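Local coordinates for protein SVS_variant_AS1 (Streptomyces sp. CWA1, PDB 6TJA) that probably cyclises geranylgeranyl diphosphate to spiroviolene, as an engineered ancestral variant of a bacterial class I diterpene cyclase, at residues M194-I197 with E202-D205; V146-H151 with R206-P211; A215-A220 with S292-G297; A57-R62 with L78-L83; E29-E34 with R72-S77. One frame throughout, in Å; residues are numbered along the deposited sequence.

Contact 1 of 5, residues M194-I197 with E202-D205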
# COMPACT_ATOMS: atom_id res chain seq x y z
N MET A 194 13.00 -4.50 4.35
CA MET A 194 14.37 -3.91 4.35
C MET A 194 15.47 -4.99 4.31
O MET A 194 16.63 -4.60 4.18
CB MET A 194 14.61 -3.07 5.60
CG MET A 194 13.71 -1.88 5.70
SD MET A 194 14.35 -0.82 6.96
CE MET A 194 14.02 -1.74 8.47
N LEU A 195 15.17 -6.28 4.39
CA LEU A 195 16.19 -7.32 4.34
C LEU A 195 17.05 -7.26 3.08
O LEU A 195 18.22 -7.25 3.15
CB LEU A 195 15.59 -8.70 4.50
CG LEU A 195 15.12 -9.21 5.85
CD1 LEU A 195 14.27 -10.46 5.82
CD2 LEU A 195 16.25 -9.36 6.85
N GLU A 196 16.40 -7.18 1.95
CA GLU A 196 16.99 -7.09 0.64
C GLU A 196 17.90 -5.90 0.50
O GLU A 196 18.89 -5.95 -0.14
CB GLU A 196 15.85 -6.85 -0.31
CG GLU A 196 15.54 -7.97 -1.20
CD GLU A 196 14.76 -7.52 -2.36
OE1 GLU A 196 13.60 -7.21 -2.23
OE2 GLU A 196 15.32 -7.51 -3.43
N ILE A 197 17.46 -4.80 1.08
CA ILE A 197 18.17 -3.49 1.05
C ILE A 197 19.44 -3.62 1.91
O ILE A 197 20.49 -3.13 1.48
CB ILE A 197 17.22 -2.36 1.47
CG1 ILE A 197 16.05 -2.23 0.48
CG2 ILE A 197 17.97 -1.05 1.62
CD1 ILE A 197 15.03 -1.20 0.84
N GLU A 202 19.15 -8.76 -4.41
CA GLU A 202 17.84 -8.47 -5.09
C GLU A 202 17.07 -9.76 -5.46
O GLU A 202 17.49 -10.48 -6.40
CB GLU A 202 17.99 -7.60 -6.34
CG GLU A 202 16.63 -7.07 -6.82
CD GLU A 202 16.55 -6.25 -8.12
OE1 GLU A 202 17.51 -6.33 -8.96
OE2 GLU A 202 15.53 -5.53 -8.28
N VAL A 203 15.92 -10.01 -4.83
CA VAL A 203 15.08 -11.21 -5.14
C VAL A 203 14.26 -10.91 -6.39
O VAL A 203 13.54 -9.93 -6.41
CB VAL A 203 14.17 -11.58 -3.96
CG1 VAL A 203 13.41 -12.88 -4.18
CG2 VAL A 203 14.94 -11.60 -2.66
N PRO A 204 14.33 -11.74 -7.41
CA PRO A 204 13.53 -11.49 -8.60
C PRO A 204 12.03 -11.53 -8.32
O PRO A 204 11.61 -12.28 -7.51
CB PRO A 204 13.94 -12.61 -9.53
CG PRO A 204 15.20 -13.11 -9.01
CD PRO A 204 15.17 -12.92 -7.55
N ASP A 205 11.26 -10.70 -8.99
CA ASP A 205 9.80 -10.64 -8.84
C ASP A 205 9.12 -12.01 -8.81
O ASP A 205 8.34 -12.28 -7.97
CB ASP A 205 9.17 -9.82 -9.97
CG ASP A 205 8.87 -8.35 -9.61
OD1 ASP A 205 9.40 -7.77 -8.67
OD2 ASP A 205 8.12 -7.72 -10.34

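Contact 2 of 5, residues V146-H151 with R206-P211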
# COMPACT_ATOMS: atom_id res chain seq x y z
N VAL A 146 13.08 -0.39 -3.56
CA VAL A 146 12.48 0.84 -2.96
C VAL A 146 10.94 0.74 -3.04
O VAL A 146 10.29 1.02 -2.02
CB VAL A 146 13.05 2.12 -3.58
CG1 VAL A 146 12.26 3.35 -3.17
CG2 VAL A 146 14.52 2.31 -3.23
N ARG A 147 10.37 0.28 -4.15
CA ARG A 147 8.90 0.22 -4.26
C ARG A 147 8.37 -0.87 -3.32
O ARG A 147 7.31 -0.67 -2.74
CB ARG A 147 8.44 -0.04 -5.69
CG ARG A 147 8.56 1.17 -6.61
CD ARG A 147 7.85 2.44 -6.16
NE ARG A 147 6.40 2.39 -6.27
CZ ARG A 147 5.59 3.33 -5.80
NH1 ARG A 147 6.08 4.37 -5.16
NH2 ARG A 147 4.28 3.22 -5.98
N ARG A 148 9.09 -1.98 -3.20
CA ARG A 148 8.70 -3.05 -2.25
C ARG A 148 8.63 -2.43 -0.86
O ARG A 148 7.64 -2.72 -0.16
CB ARG A 148 9.66 -4.25 -2.35
CG ARG A 148 9.57 -5.00 -3.67
CD ARG A 148 10.62 -6.10 -3.78
NE ARG A 148 10.56 -6.80 -5.06
CZ ARG A 148 11.34 -7.82 -5.43
NH1 ARG A 148 12.25 -8.33 -4.61
NH2 ARG A 148 11.18 -8.37 -6.61
N PHE A 149 9.57 -1.54 -0.50
CA PHE A 149 9.62 -0.91 0.84
C PHE A 149 8.45 0.08 1.00
O PHE A 149 7.72 0.04 2.04
CB PHE A 149 10.96 -0.24 1.15
CG PHE A 149 10.95 0.42 2.50
CD1 PHE A 149 11.07 -0.33 3.66
CD2 PHE A 149 10.70 1.78 2.63
CE1 PHE A 149 10.97 0.26 4.91
CE2 PHE A 149 10.61 2.37 3.88
CZ PHE A 149 10.74 1.61 5.01
N VAL A 150 8.26 0.92 -0.02
CA VAL A 150 7.21 1.96 -0.06
C VAL A 150 5.86 1.28 0.18
O VAL A 150 5.05 1.81 0.96
CB VAL A 150 7.23 2.73 -1.40
CG1 VAL A 150 5.95 3.49 -1.63
CG2 VAL A 150 8.44 3.65 -1.51
N HIS A 151 5.60 0.17 -0.50
CA HIS A 151 4.29 -0.53 -0.46
C HIS A 151 4.10 -1.20 0.92
O HIS A 151 2.97 -1.24 1.41
CB HIS A 151 4.21 -1.53 -1.62
CG HIS A 151 3.97 -0.91 -2.94
ND1 HIS A 151 3.09 0.15 -3.11
CD2 HIS A 151 4.43 -1.21 -4.17
CE1 HIS A 151 3.07 0.50 -4.39
NE2 HIS A 151 3.87 -0.33 -5.06
N ARG A 206 9.45 -12.86 -9.76
CA ARG A 206 8.87 -14.16 -9.88
C ARG A 206 9.10 -15.04 -8.66
O ARG A 206 8.34 -15.89 -8.39
CB ARG A 206 9.28 -14.84 -11.20
CG ARG A 206 10.43 -15.80 -11.11
CD ARG A 206 11.41 -15.74 -12.27
NE ARG A 206 12.78 -15.68 -11.78
CZ ARG A 206 13.43 -16.68 -11.19
NH1 ARG A 206 12.84 -17.85 -11.03
NH2 ARG A 206 14.65 -16.50 -10.75
N GLU A 207 10.13 -14.77 -7.92
CA GLU A 207 10.43 -15.52 -6.68
C GLU A 207 9.79 -14.77 -5.52
O GLU A 207 9.17 -15.40 -4.69
CB GLU A 207 11.93 -15.73 -6.48
CG GLU A 207 12.52 -16.87 -7.31
CD GLU A 207 13.94 -17.26 -6.89
OE1 GLU A 207 14.17 -18.45 -6.42
OE2 GLU A 207 14.82 -16.38 -7.04
N MET A 208 9.95 -13.48 -5.46
CA MET A 208 9.41 -12.71 -4.38
C MET A 208 7.91 -12.78 -4.26
O MET A 208 7.42 -12.87 -3.19
CB MET A 208 9.84 -11.25 -4.45
CG MET A 208 9.53 -10.44 -3.21
SD MET A 208 10.02 -11.08 -1.60
CE MET A 208 11.32 -9.99 -1.16
N HIS A 209 7.21 -12.75 -5.39
CA HIS A 209 5.76 -12.75 -5.41
C HIS A 209 5.02 -14.09 -5.39
O HIS A 209 3.85 -14.10 -5.40
CB HIS A 209 5.24 -11.77 -6.44
CG HIS A 209 5.79 -10.40 -6.27
ND1 HIS A 209 5.72 -9.72 -5.08
CD2 HIS A 209 6.43 -9.58 -7.12
CE1 HIS A 209 6.28 -8.54 -5.21
NE2 HIS A 209 6.73 -8.44 -6.44
N ARG A 210 5.76 -15.17 -5.46
CA ARG A 210 5.27 -16.55 -5.23
C ARG A 210 4.38 -16.57 -3.99
O ARG A 210 4.81 -16.16 -2.90
CB ARG A 210 6.42 -17.55 -5.05
CG ARG A 210 7.08 -18.03 -6.33
CD ARG A 210 8.26 -18.93 -6.00
NE ARG A 210 7.77 -20.17 -5.43
CZ ARG A 210 8.51 -21.13 -4.87
NH1 ARG A 210 9.81 -20.98 -4.74
NH2 ARG A 210 7.92 -22.22 -4.40
N PRO A 211 3.11 -17.02 -4.13
CA PRO A 211 2.22 -17.16 -2.97
C PRO A 211 2.94 -17.79 -1.75
O PRO A 211 2.76 -17.28 -0.66
CB PRO A 211 1.08 -17.99 -3.60
CG PRO A 211 0.96 -17.42 -4.99
CD PRO A 211 2.42 -17.32 -5.40
O HOH W 1 8.22 -6.33 -7.00

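Contact 3 of 5, residues A215-A220 with S292-G297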
# COMPACT_ATOMS: atom_id res chain seq x y z
N ALA A 215 3.35 -16.03 1.83
CA ALA A 215 2.82 -16.67 3.06
C ALA A 215 3.93 -16.82 4.10
O ALA A 215 3.66 -16.59 5.30
CB ALA A 215 2.17 -17.98 2.76
N LEU A 216 5.14 -17.15 3.70
CA LEU A 216 6.27 -17.29 4.67
C LEU A 216 6.53 -15.91 5.27
O LEU A 216 6.81 -15.84 6.45
CB LEU A 216 7.53 -17.81 3.96
CG LEU A 216 7.54 -19.31 3.67
CD1 LEU A 216 8.71 -19.68 2.75
CD2 LEU A 216 7.62 -20.12 4.96
N THR A 217 6.40 -14.86 4.47
CA THR A 217 6.66 -13.48 4.92
C THR A 217 5.57 -13.08 5.93
O THR A 217 5.91 -12.57 7.05
CB THR A 217 6.77 -12.52 3.72
OG1 THR A 217 7.84 -12.92 2.85
CG2 THR A 217 7.02 -11.11 4.19
N GLU A 218 4.31 -13.31 5.58
CA GLU A 218 3.18 -13.01 6.48
C GLU A 218 3.37 -13.79 7.79
O GLU A 218 3.19 -13.20 8.86
CB GLU A 218 1.87 -13.28 5.75
CG GLU A 218 1.52 -12.20 4.75
CD GLU A 218 0.03 -12.13 4.44
OE1 GLU A 218 -0.69 -13.08 4.85
OE2 GLU A 218 -0.42 -11.14 3.80
N MET A 219 3.80 -15.04 7.73
CA MET A 219 3.91 -15.89 8.93
C MET A 219 5.02 -15.33 9.80
O MET A 219 4.82 -15.22 11.05
CB MET A 219 4.16 -17.35 8.56
CG MET A 219 2.85 -17.98 8.12
SD MET A 219 2.77 -19.75 8.00
CE MET A 219 3.44 -19.96 6.35
N ALA A 220 6.13 -14.96 9.18
CA ALA A 220 7.26 -14.37 9.91
C ALA A 220 6.75 -13.14 10.65
O ALA A 220 7.08 -12.96 11.84
CB ALA A 220 8.39 -14.06 8.98
N SER A 292 17.06 -17.54 -1.05
CA SER A 292 17.62 -18.27 0.11
C SER A 292 18.05 -17.28 1.18
O SER A 292 17.69 -17.49 2.32
CB SER A 292 18.77 -19.17 -0.29
OG SER A 292 18.31 -20.16 -1.19
N THR A 293 18.78 -16.23 0.80
CA THR A 293 19.25 -15.17 1.71
C THR A 293 18.05 -14.50 2.40
O THR A 293 18.07 -14.35 3.64
CB THR A 293 20.11 -14.19 0.90
OG1 THR A 293 21.23 -14.94 0.42
CG2 THR A 293 20.56 -13.02 1.73
N TYR A 294 17.07 -14.06 1.62
CA TYR A 294 15.79 -13.48 2.09
C TYR A 294 15.18 -14.43 3.14
O TYR A 294 14.95 -13.98 4.26
CB TYR A 294 14.83 -13.22 0.92
CG TYR A 294 13.49 -12.69 1.36
CD1 TYR A 294 13.37 -11.44 1.93
CD2 TYR A 294 12.35 -13.46 1.25
CE1 TYR A 294 12.15 -10.96 2.37
CE2 TYR A 294 11.12 -12.98 1.64
CZ TYR A 294 11.02 -11.74 2.23
OH TYR A 294 9.80 -11.27 2.64
N LEU A 295 14.97 -15.70 2.77
CA LEU A 295 14.41 -16.69 3.69
C LEU A 295 15.18 -16.73 5.01
O LEU A 295 14.57 -16.73 6.08
CB LEU A 295 14.40 -18.07 3.04
CG LEU A 295 13.48 -18.25 1.83
CD1 LEU A 295 13.34 -19.73 1.48
CD2 LEU A 295 12.12 -17.63 2.10
N GLN A 296 16.50 -16.79 4.92
CA GLN A 296 17.35 -16.83 6.11
C GLN A 296 17.03 -15.62 6.97
O GLN A 296 16.94 -15.70 8.19
CB GLN A 296 18.83 -16.81 5.71
CG GLN A 296 19.59 -18.07 6.08
CD GLN A 296 20.93 -18.17 5.38
OE1 GLN A 296 21.02 -18.60 4.24
NE2 GLN A 296 21.99 -17.75 6.08
N GLY A 297 16.85 -14.48 6.30
CA GLY A 297 16.48 -13.21 6.96
C GLY A 297 15.18 -13.32 7.74
O GLY A 297 15.13 -12.87 8.90

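Contact 4 of 5, residues A57-R62 with L78-L83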
# COMPACT_ATOMS: atom_id res chain seq x y z
N ALA A 57 19.66 -0.64 16.40
CA ALA A 57 20.81 -1.15 15.61
C ALA A 57 21.10 -2.59 16.03
O ALA A 57 21.26 -3.43 15.17
CB ALA A 57 22.00 -0.25 15.76
N ASP A 58 21.00 -2.88 17.32
CA ASP A 58 21.09 -4.26 17.85
C ASP A 58 19.97 -5.09 17.21
O ASP A 58 20.23 -6.22 16.75
CB ASP A 58 21.00 -4.27 19.39
CG ASP A 58 21.39 -5.59 20.04
OD1 ASP A 58 22.62 -5.79 20.26
OD2 ASP A 58 20.47 -6.41 20.30
N PHE A 59 18.76 -4.55 17.21
CA PHE A 59 17.55 -5.20 16.65
C PHE A 59 17.84 -5.61 15.20
O PHE A 59 17.77 -6.79 14.92
CB PHE A 59 16.34 -4.29 16.81
CG PHE A 59 15.07 -4.83 16.21
CD1 PHE A 59 14.24 -5.63 16.95
CD2 PHE A 59 14.72 -4.50 14.91
CE1 PHE A 59 13.06 -6.11 16.40
CE2 PHE A 59 13.53 -4.97 14.37
CZ PHE A 59 12.71 -5.79 15.11
N PHE A 60 18.14 -4.68 14.29
CA PHE A 60 18.16 -5.02 12.85
C PHE A 60 19.48 -5.69 12.45
O PHE A 60 19.45 -6.40 11.44
CB PHE A 60 17.84 -3.82 11.96
CG PHE A 60 17.31 -4.28 10.62
CD1 PHE A 60 16.07 -4.89 10.54
CD2 PHE A 60 18.06 -4.17 9.47
CE1 PHE A 60 15.58 -5.37 9.33
CE2 PHE A 60 17.55 -4.59 8.25
CZ PHE A 60 16.32 -5.18 8.18
N ALA A 61 20.54 -5.55 13.25
CA ALA A 61 21.82 -6.28 13.09
C ALA A 61 21.59 -7.79 13.25
O ALA A 61 22.42 -8.60 12.77
CB ALA A 61 22.83 -5.74 14.08
N ARG A 62 20.51 -8.16 13.93
CA ARG A 62 20.03 -9.56 14.07
C ARG A 62 19.21 -10.02 12.85
O ARG A 62 19.13 -11.25 12.64
CB ARG A 62 19.22 -9.70 15.35
CG ARG A 62 20.04 -9.40 16.60
CD ARG A 62 19.07 -9.36 17.77
NE ARG A 62 19.72 -9.03 19.02
CZ ARG A 62 20.38 -9.89 19.76
NH1 ARG A 62 20.44 -11.17 19.41
NH2 ARG A 62 20.96 -9.49 20.87
N LEU A 78 18.33 2.80 10.83
CA LEU A 78 17.70 4.14 11.06
C LEU A 78 16.18 4.04 10.97
O LEU A 78 15.48 4.59 11.86
CB LEU A 78 18.25 5.14 10.04
CG LEU A 78 19.75 5.44 10.17
CD1 LEU A 78 20.13 6.58 9.25
CD2 LEU A 78 20.11 5.78 11.61
N PHE A 79 15.65 3.39 9.95
CA PHE A 79 14.17 3.28 9.80
C PHE A 79 13.61 2.55 11.01
O PHE A 79 12.45 2.79 11.33
CB PHE A 79 13.70 2.55 8.55
CG PHE A 79 12.20 2.42 8.54
CD1 PHE A 79 11.39 3.53 8.31
CD2 PHE A 79 11.58 1.21 8.80
CE1 PHE A 79 10.01 3.42 8.28
CE2 PHE A 79 10.20 1.13 8.87
CZ PHE A 79 9.42 2.24 8.61
N VAL A 80 14.34 1.63 11.63
CA VAL A 80 13.78 0.92 12.82
C VAL A 80 13.68 1.92 13.98
O VAL A 80 12.64 1.84 14.70
CB VAL A 80 14.54 -0.34 13.23
CG1 VAL A 80 13.99 -0.91 14.54
CG2 VAL A 80 14.50 -1.39 12.13
N TYR A 81 14.67 2.81 14.14
CA TYR A 81 14.61 3.91 15.16
C TYR A 81 13.39 4.79 14.87
O TYR A 81 12.54 5.07 15.77
CB TYR A 81 15.90 4.73 15.18
CG TYR A 81 17.07 4.07 15.87
CD1 TYR A 81 17.12 3.95 17.24
CD2 TYR A 81 18.12 3.54 15.14
CE1 TYR A 81 18.19 3.33 17.88
CE2 TYR A 81 19.21 2.95 15.77
CZ TYR A 81 19.23 2.83 17.14
OH TYR A 81 20.26 2.21 17.74
N TRP A 82 13.32 5.25 13.63
CA TRP A 82 12.24 6.12 13.12
C TRP A 82 10.90 5.50 13.44
O TRP A 82 10.05 6.21 13.95
CB TRP A 82 12.37 6.32 11.61
CG TRP A 82 11.39 7.33 11.11
CD1 TRP A 82 11.54 8.68 11.04
CD2 TRP A 82 10.07 7.04 10.65
NE1 TRP A 82 10.42 9.25 10.51
CE2 TRP A 82 9.49 8.27 10.29
CE3 TRP A 82 9.34 5.86 10.49
CZ2 TRP A 82 8.20 8.34 9.78
CZ3 TRP A 82 8.05 5.95 10.02
CH2 TRP A 82 7.50 7.17 9.65
N LEU A 83 10.73 4.22 13.13
CA LEU A 83 9.47 3.48 13.33
C LEU A 83 9.11 3.50 14.81
O LEU A 83 7.95 3.83 15.10
CB LEU A 83 9.60 2.05 12.80
CG LEU A 83 8.38 1.15 13.03
CD1 LEU A 83 7.31 1.39 11.99
CD2 LEU A 83 8.84 -0.30 13.02

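Contact 5 of 5, residues E29-E34 with R72-S77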
# COMPACT_ATOMS: atom_id res chain seq x y z
N GLU A 29 25.75 1.12 15.41
CA GLU A 29 24.98 1.79 16.49
C GLU A 29 25.56 3.20 16.75
O GLU A 29 24.77 4.12 17.05
CB GLU A 29 24.98 0.94 17.76
CG GLU A 29 23.95 1.40 18.77
CD GLU A 29 24.13 0.87 20.19
OE1 GLU A 29 24.80 -0.18 20.36
OE2 GLU A 29 23.59 1.52 21.12
N LYS A 30 26.87 3.37 16.66
CA LYS A 30 27.52 4.67 16.99
C LYS A 30 27.03 5.68 15.94
O LYS A 30 26.52 6.73 16.32
CB LYS A 30 29.05 4.55 16.96
CG LYS A 30 29.77 5.09 18.18
CD LYS A 30 31.10 5.74 17.88
CE LYS A 30 31.71 6.38 19.12
NZ LYS A 30 33.15 6.69 18.94
N ARG A 31 27.15 5.32 14.67
CA ARG A 31 26.67 6.17 13.54
C ARG A 31 25.18 6.44 13.71
O ARG A 31 24.76 7.59 13.44
CB ARG A 31 27.05 5.50 12.22
CG ARG A 31 28.56 5.38 12.04
CD ARG A 31 28.90 4.55 10.82
NE ARG A 31 28.42 5.17 9.59
CZ ARG A 31 28.42 4.57 8.40
NH1 ARG A 31 28.82 3.32 8.25
NH2 ARG A 31 28.00 5.24 7.35
N ALA A 32 24.40 5.45 14.17
CA ALA A 32 22.93 5.56 14.35
C ALA A 32 22.63 6.60 15.43
O ALA A 32 21.77 7.47 15.21
CB ALA A 32 22.32 4.22 14.67
N VAL A 33 23.38 6.56 16.50
CA VAL A 33 23.24 7.48 17.59
C VAL A 33 23.58 8.88 17.14
O VAL A 33 22.92 9.79 17.53
CB VAL A 33 24.10 7.08 18.78
CG1 VAL A 33 24.11 8.18 19.80
CG2 VAL A 33 23.57 5.81 19.39
N GLU A 34 24.58 9.05 16.30
CA GLU A 34 24.86 10.39 15.85
C GLU A 34 23.82 10.92 14.91
O GLU A 34 23.44 12.04 15.01
CB GLU A 34 26.31 10.68 15.41
CG GLU A 34 27.02 9.70 14.50
CD GLU A 34 28.54 9.59 14.75
OE1 GLU A 34 29.04 9.91 15.85
OE2 GLU A 34 29.26 9.16 13.84
N ARG A 72 24.43 0.04 4.35
CA ARG A 72 23.08 -0.53 4.09
C ARG A 72 22.45 -0.95 5.42
O ARG A 72 21.26 -0.70 5.61
CB ARG A 72 23.14 -1.70 3.12
CG ARG A 72 23.44 -1.28 1.69
CD ARG A 72 23.61 -2.54 0.87
NE ARG A 72 23.77 -2.26 -0.54
CZ ARG A 72 22.85 -2.42 -1.49
NH1 ARG A 72 21.59 -2.78 -1.22
NH2 ARG A 72 23.21 -2.16 -2.74
N LEU A 73 23.24 -1.53 6.33
CA LEU A 73 22.74 -1.94 7.66
C LEU A 73 22.42 -0.68 8.46
O LEU A 73 21.48 -0.72 9.27
CB LEU A 73 23.78 -2.81 8.38
CG LEU A 73 23.39 -3.26 9.78
CD1 LEU A 73 22.07 -4.03 9.76
CD2 LEU A 73 24.48 -4.11 10.39
N LEU A 74 23.19 0.39 8.26
CA LEU A 74 22.92 1.66 8.97
C LEU A 74 21.57 2.21 8.51
O LEU A 74 20.75 2.52 9.37
CB LEU A 74 24.04 2.69 8.72
CG LEU A 74 23.76 4.09 9.28
CD1 LEU A 74 23.43 4.02 10.77
CD2 LEU A 74 24.94 5.01 9.01
N ALA A 75 21.36 2.34 7.20
CA ALA A 75 20.16 2.99 6.64
C ALA A 75 18.91 2.23 7.11
O ALA A 75 17.97 2.86 7.63
CB ALA A 75 20.26 3.04 5.14
N THR A 76 18.91 0.90 7.01
CA THR A 76 17.76 0.07 7.44
C THR A 76 17.61 0.18 8.96
O THR A 76 16.48 0.37 9.41
CB THR A 76 17.91 -1.36 6.91
OG1 THR A 76 19.15 -1.85 7.41
CG2 THR A 76 17.90 -1.42 5.40
N SER A 77 18.71 0.17 9.73
CA SER A 77 18.64 0.37 11.20
C SER A 77 18.00 1.73 11.54
O SER A 77 17.18 1.78 12.44
CB SER A 77 19.99 0.22 11.84
OG SER A 77 20.40 -1.14 11.85

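Contact 1 of 5, residues M194-I197 with E202-D205
Glu196 reaches from the short helix 195-199 to the backbone of Glu202 and Val203, tying that helix to the loop that leads into helix 205-208 in the all-helical class I terpene synthase fold. Its CB points at that loop. The first torsion, chi1 -110°, lies away from the usual staggered positions, and beyond CG the chain runs extended, which carries the carboxylate across to the loop backbone. CG meets the methyl CG2 of Val203 at 4.0 Å, and CD follows at 4.1 Å from the same methyl. The two side chains cross at about a right angle. CG2 of Val203 stands beside its own backbone N, so one apolar branch flanks the amide that the carboxylate binds.

At the tip the two oxygens have different tasks. OE1 of Glu196 makes a salt bridge with NH1 of Arg148 from helix 143-169, whereas OE2 turns to the loop and also receives a hydrogen bond from NE2 of Gln145. The positive charge of Arg148 would be expected to stabilise the ionised form of this buried acid. A second acid stands close by: OE2 of Glu202 is 5.2 Å from OE2 of Glu196, but the Glu202 carboxylate is bonded to OG1 of Thr142. Pro204 then occupies the N-cap position of helix 205-208. The one hydrogen bond across the contact runs from Val203 N to Glu196 OE2, 2.9 Å long with an N-H...O angle of 151°, and it arrives from above the carboxylate plane, 56° out of it.

Contact 2 of 5, residues V146-H151 with R206-P211
Arg148 and Met208 are brought together by contrasting torsions. In Arg148, CG is anti to the carbonyl carbon (chi1 -67°) and the chain is straight from there to NE, whereas Met208 sets CG anti to its backbone N (chi1 -169°) and then bends twice. CB and CG of Met208 thereby lie over one face of the guanidinium, with CB 3.5 Å above the plane and displaced toward its rim; Met208 CG is 3.7 Å from Arg148 NH1. This is apolar cover for a flat cation whose N-H groups work elsewhere: NH1 bonds Val203 O and NH2 makes a salt bridge with OD1 of Asp205. His209 joins through a water instead of directly. The water lies in the guanidinium plane and in the imidazole plane alike, accepting from Arg148 NE at 3.1 Å and hydrogen-bonded to His209 NE2 at 2.6 Å.

Within the all-helical class I terpene synthase fold, the contact ties helix 143-169 to the short helix 205-208 near the subunit interface. His209 packs on Thr144 of the second subunit, and the ring of His151 stacks on His151 of that subunit. Met208 also touches Tyr294, linking the pair to helix 289-309.

Contact 3 of 5, residues A215-A220 with S292-G297
Tyr294 and Thr217 carry most of this contact, and their hydroxyls meet at its centre. Tyr294 extends its ring from helix 289-309 with CG anti to the backbone N (chi1 177°), which lays the ring across the space between the helices until OH arrives at Thr217 on helix 211-231. OH of Tyr294 and OG1 of Thr217 are 2.6 Å apart and hydrogen-bonded. The threonine oxygen approaches the edge of the ring, in its plane, while the two side chains cross at about a right angle. Thr217 CG2 is also near, 3.2 Å from Tyr294 OH, so the phenol oxygen is touched by both branches of the threonine. OG1 of Thr217 has a further hydrogen-bond partner within its own helix, the carbonyl oxygen of Val213.

In the class I terpene synthase fold, helix 211-231 leads in sequence to an NSE-type motif at its C-terminal end that probably binds metal, as in relatives, and helix 289-309 packs beside it. A bound di(hydroxyethyl)ether molecule, probably from the crystallisation liquor, sits about 4 Å from the Tyr294 side chain, measured between nearest atoms. Beside the hydroxyl pair, Leu216 points toward helix 289-309 and its CD1 meets CD2 of Leu295 at 4.0 Å, the two chains meeting at a slant. Leu298 lies against both Leu216 and Thr217, and Phe276 and Leu279 of helix 258-283 pack on Leu216.

Contact 4 of 5, residues A57-R62 with L78-L83
Val80 and Tyr81 on helix 70-91 fit against Ala57, Phe59 and Phe60 of the short helix 56-61, a largely apolar helix-helix junction of the class I terpene synthase fold. The axes of segments 57-61 and 78-83 come within 9.1 Å of each other, and their N-to-C directions make an angle of 126°. Taken in order, Leu78 points away and packs on Trp35 and on helix 126-140, and the ring of the engineered Phe79 meets that of Phe149 edge-to-face.

Val80 is the first to meet helix 56-61, and it divides its two methyls between two phenylalanines. CG1, anti to the backbone N (chi1 173°), lies 3.7 Å from CD2 of Phe59, the chains crossing at about a right angle. CG2 reaches CB of Phe60 at 4.1 Å and also touches Met194. The two rings have further support of their own: Phe59 meets Trp308 edge-to-face, and both phenylalanines touch Phe63.

Tyr81 follows, with CG anti to its carbonyl carbon (chi1 -76°), which swings the ring past the N-terminal part of helix 56-61. CE2 of Tyr81 packs on CB of Ala57 at 4.2 Å, and the ring is also supported by Ala32 and Ile36 of helix 25-38. The next residue, Trp82, bonds through NE1 to the carbonyl of Phe126. Polar contact across the pair comes down to a single, weak hydrogen bond from Ala57 N to Tyr81 OH, 3.2 Å long.

Contact 5 of 5, residues E29-E34 with R72-S77
Arg31 of helix 25-38 lays its guanidinium over Leu74 of helix 70-91, so that a flat cation and a branched aliphatic chain pack face to methyl where the N-terminal helix meets the main bundle of this all-helical terpene synthase fold. The two side chains cross at about a right angle. CD2 of Leu74 sits 3.2 Å above the guanidinium plane, displaced toward its rim, and lies 3.5 Å from NH2 of Arg31. CB of Arg31 touches the same methyl at 3.9 Å. The arginine is thus bent round CD2, touching it both at its base and at its head. The bend comes at chi3, 63°, which folds the end of the chain back over the methyl. NH2 of Arg31 has its main polar partner in OD1 of Asp71, the neighbour of the 72-77 segment, so a salt bridge helps to fix the group over the leucine.

Leu74 has CG anti to its backbone N (chi1 173°), which sends the side chain toward helix 25-38. Its other methyl, CD1, goes to Ala32: it is 3.8 Å from the backbone N and 4.1 Å from CB of that alanine. The small alanine lets the backbones approach, with the CA atoms of Ala32 and Leu74 6.6 Å apart. Arg136 of helix 126-140 also packs on Leu74. One turn along helix 70-91, Ser77 turns its hydroxyl back on its own helix: OG donates to Leu73 O at 2.8 Å, and that oxygen receives Ser77 N from the opposite face of its carbonyl plane.

Contacts 4 and 5 share helix 70-91 and lie with centres about 8 Å apart; CE2 of Tyr81 rests on CB of Ala32 at 3.5 Å. Contacts 1 and 2 are equally close, and the centre of contact 3 lies about 11 Å from that of contact 1, where Leu195 CD1 packs on Gly297 C at 3.6 Å. Met194 joins the two groups: its CE is 3.4 Å from Thr76 O. Contact 5 is remote from contact 3, the centres being about 23 Å apart. In sequence, the aspartate-rich and NSE-type motifs expected to hold the catalytic magnesium ions lie beyond contact 4 on helix 70-91 and beyond contact 3 near the end of helix 211-231.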